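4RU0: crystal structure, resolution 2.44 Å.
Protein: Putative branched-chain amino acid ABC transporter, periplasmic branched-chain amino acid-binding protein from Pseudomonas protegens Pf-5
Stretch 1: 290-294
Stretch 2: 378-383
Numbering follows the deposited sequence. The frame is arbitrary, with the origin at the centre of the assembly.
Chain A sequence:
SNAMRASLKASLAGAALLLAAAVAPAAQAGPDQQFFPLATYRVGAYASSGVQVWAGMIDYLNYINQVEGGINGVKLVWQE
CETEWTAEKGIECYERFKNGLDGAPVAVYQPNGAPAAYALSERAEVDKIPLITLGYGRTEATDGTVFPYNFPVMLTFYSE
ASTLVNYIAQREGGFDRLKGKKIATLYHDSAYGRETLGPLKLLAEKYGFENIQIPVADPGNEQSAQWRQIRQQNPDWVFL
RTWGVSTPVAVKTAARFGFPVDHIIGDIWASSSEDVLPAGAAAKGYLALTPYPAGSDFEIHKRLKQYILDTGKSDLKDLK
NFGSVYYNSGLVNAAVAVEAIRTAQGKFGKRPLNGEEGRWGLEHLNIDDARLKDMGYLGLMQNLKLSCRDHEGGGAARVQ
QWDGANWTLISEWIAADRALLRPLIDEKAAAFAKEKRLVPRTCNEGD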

# COMPACT_ATOMS: atom_id res chain seq x y z
N THR A 290 3.79 1.93 -8.12
CA THR A 290 3.23 0.75 -7.47
C THR A 290 4.24 0.08 -6.55
O THR A 290 5.43 0.01 -6.87
CB THR A 290 2.73 -0.28 -8.51
OG1 THR A 290 2.22 -1.44 -7.83
CG2 THR A 290 3.86 -0.71 -9.43
N PRO A 291 3.77 -0.41 -5.40
CA PRO A 291 4.59 -1.23 -4.52
C PRO A 291 4.35 -2.72 -4.78
O PRO A 291 5.03 -3.56 -4.19
CB PRO A 291 4.11 -0.83 -3.12
CG PRO A 291 2.66 -0.56 -3.33
CD PRO A 291 2.50 -0.02 -4.75
N TYR A 292 3.38 -3.02 -5.62
CA TYR A 292 3.09 -4.38 -6.03
C TYR A 292 2.65 -4.48 -7.49
O TYR A 292 1.47 -4.59 -7.78
CB TYR A 292 2.04 -5.01 -5.11
CG TYR A 292 1.07 -4.04 -4.48
CD1 TYR A 292 0.10 -3.43 -5.24
CD2 TYR A 292 1.13 -3.74 -3.14
CE1 TYR A 292 -0.79 -2.55 -4.68
CE2 TYR A 292 0.25 -2.86 -2.57
CZ TYR A 292 -0.71 -2.27 -3.35
OH TYR A 292 -1.60 -1.38 -2.81
N PRO A 293 3.61 -4.43 -8.41
CA PRO A 293 3.35 -4.36 -9.85
C PRO A 293 2.47 -5.48 -10.39
O PRO A 293 2.57 -6.63 -9.94
CB PRO A 293 4.76 -4.45 -10.46
CG PRO A 293 5.59 -5.10 -9.41
CD PRO A 293 5.04 -4.59 -8.11
N ALA A 294 1.61 -5.14 -11.34
CA ALA A 294 0.82 -6.15 -12.05
C ALA A 294 1.73 -7.13 -12.78
O ALA A 294 2.86 -6.78 -13.15
CB ALA A 294 -0.14 -5.48 -13.03
N LEU A 378 10.66 -11.80 -5.70
CA LEU A 378 11.79 -10.94 -6.07
C LEU A 378 11.38 -9.68 -6.83
O LEU A 378 11.74 -8.56 -6.44
CB LEU A 378 12.80 -11.73 -6.89
CG LEU A 378 14.16 -11.03 -7.02
CD1 LEU A 378 14.70 -10.64 -5.65
CD2 LEU A 378 15.15 -11.91 -7.76
N GLY A 379 10.61 -9.83 -7.90
CA GLY A 379 10.16 -8.67 -8.65
C GLY A 379 8.88 -8.04 -8.13
O GLY A 379 8.50 -6.94 -8.54
N LEU A 380 8.21 -8.73 -7.20
CA LEU A 380 6.86 -8.35 -6.78
C LEU A 380 6.86 -7.48 -5.52
O LEU A 380 6.06 -6.55 -5.41
CB LEU A 380 6.03 -9.61 -6.55
CG LEU A 380 4.54 -9.44 -6.26
CD1 LEU A 380 3.89 -8.52 -7.29
CD2 LEU A 380 3.86 -10.80 -6.26
N MSE A 381 7.74 -7.79 -4.59
CA MSE A 381 7.80 -7.08 -3.32
C MSE A 381 9.21 -6.59 -3.03
O MSE A 381 10.19 -7.28 -3.34
CB MSE A 381 7.31 -7.99 -2.18
CG MSE A 381 7.44 -7.39 -0.79
SE MSE A 381 7.09 -8.72 0.60
CE MSE A 381 5.44 -9.43 -0.13
N GLN A 382 9.32 -5.41 -2.45
CA GLN A 382 10.63 -4.84 -2.12
C GLN A 382 11.21 -5.44 -0.85
O GLN A 382 10.56 -6.23 -0.17
CB GLN A 382 10.51 -3.32 -1.97
CG GLN A 382 9.64 -2.88 -0.81
CD GLN A 382 9.27 -1.41 -0.88
OE1 GLN A 382 9.96 -0.55 -0.33
NE2 GLN A 382 8.17 -1.11 -1.57
N ASN A 383 12.44 -5.07 -0.53
CA ASN A 383 13.04 -5.41 0.75
C ASN A 383 12.30 -4.72 1.90
O ASN A 383 11.76 -3.62 1.73
CB ASN A 383 14.53 -5.02 0.79
CG ASN A 383 15.39 -5.92 -0.08
OD1 ASN A 383 14.89 -6.62 -0.97
ND2 ASN A 383 16.69 -5.92 0.18
O HOH W 1 6.80 -3.63 -2.45

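Leu 380, Pro 293 and Pro 291 account for most of the contact between these two stretches. The interface is small, 211 Å² summed over both sides. No direct hydrogen bond crosses it. It is held by packing and by one bridging water.

Leu 380 covers the most surface. CA of Leu 380 lies 5.5 Å from CA of Tyr 292, the closest CA pair across the stretches. Its CA-to-CB bond points sideways, but the side chain, with chi1 t and chi2 p, ends nearer to the first stretch. CD1 of Leu 380 comes to 4.2 Å from CD of Pro 293. This is an apolar contact between two buried residues, and neither side chain brings a polar group that would need a partner there.

The carbonyl of Leu 380 is equally central. O of Leu 380 sits 3.5 Å from CD of Pro 293 and 3.7 Å from CA of Tyr 292. O of Leu 380 also lies 3.4 Å from O of Pro 291. Both of these oxygens are acceptors, so that approach is not a hydrogen bond. Pro 293 has no backbone N-H to offer the Leu 380 carbonyl; its ring carbon CD occupies that position on the nitrogen.

The Pro 293 ring, C-gamma endo, also reaches Gly 379, the residue before Leu 380. CG of Pro 293 is 3.6 Å from O of Gly 379. Gly 379 therefore meets the ring through its backbone and has no side chain to add.

Pro 291 contributes in a different way. Its O accepts a hydrogen bond from water 1 at 2.5 Å, a short distance. The same water accepts from N of Gln 382 at 3.1 Å and from NE2 of Gln 382 at 3.0 Å. The water thus joins a carbonyl of one stretch to two donors of the other, a link that the direct contacts do not supply. Gln 382 suits this place because its chi1 p side chain ends nearer to the first stretch and brings the amide to the same water as its own backbone N. NE2 of Gln 382 also lies 4.4 Å from CB of Pro 291. The side-chain amide is further hydrogen-bonded elsewhere in the structure.

Tyr 292 takes part mainly through its backbone, and the end of its side chain leads away from the second stretch. N of Tyr 292 donates to OG1 of Thr 290 at 3.0 Å. That bond lies within the first stretch and ties Tyr 292 to Thr 290 across Pro 291.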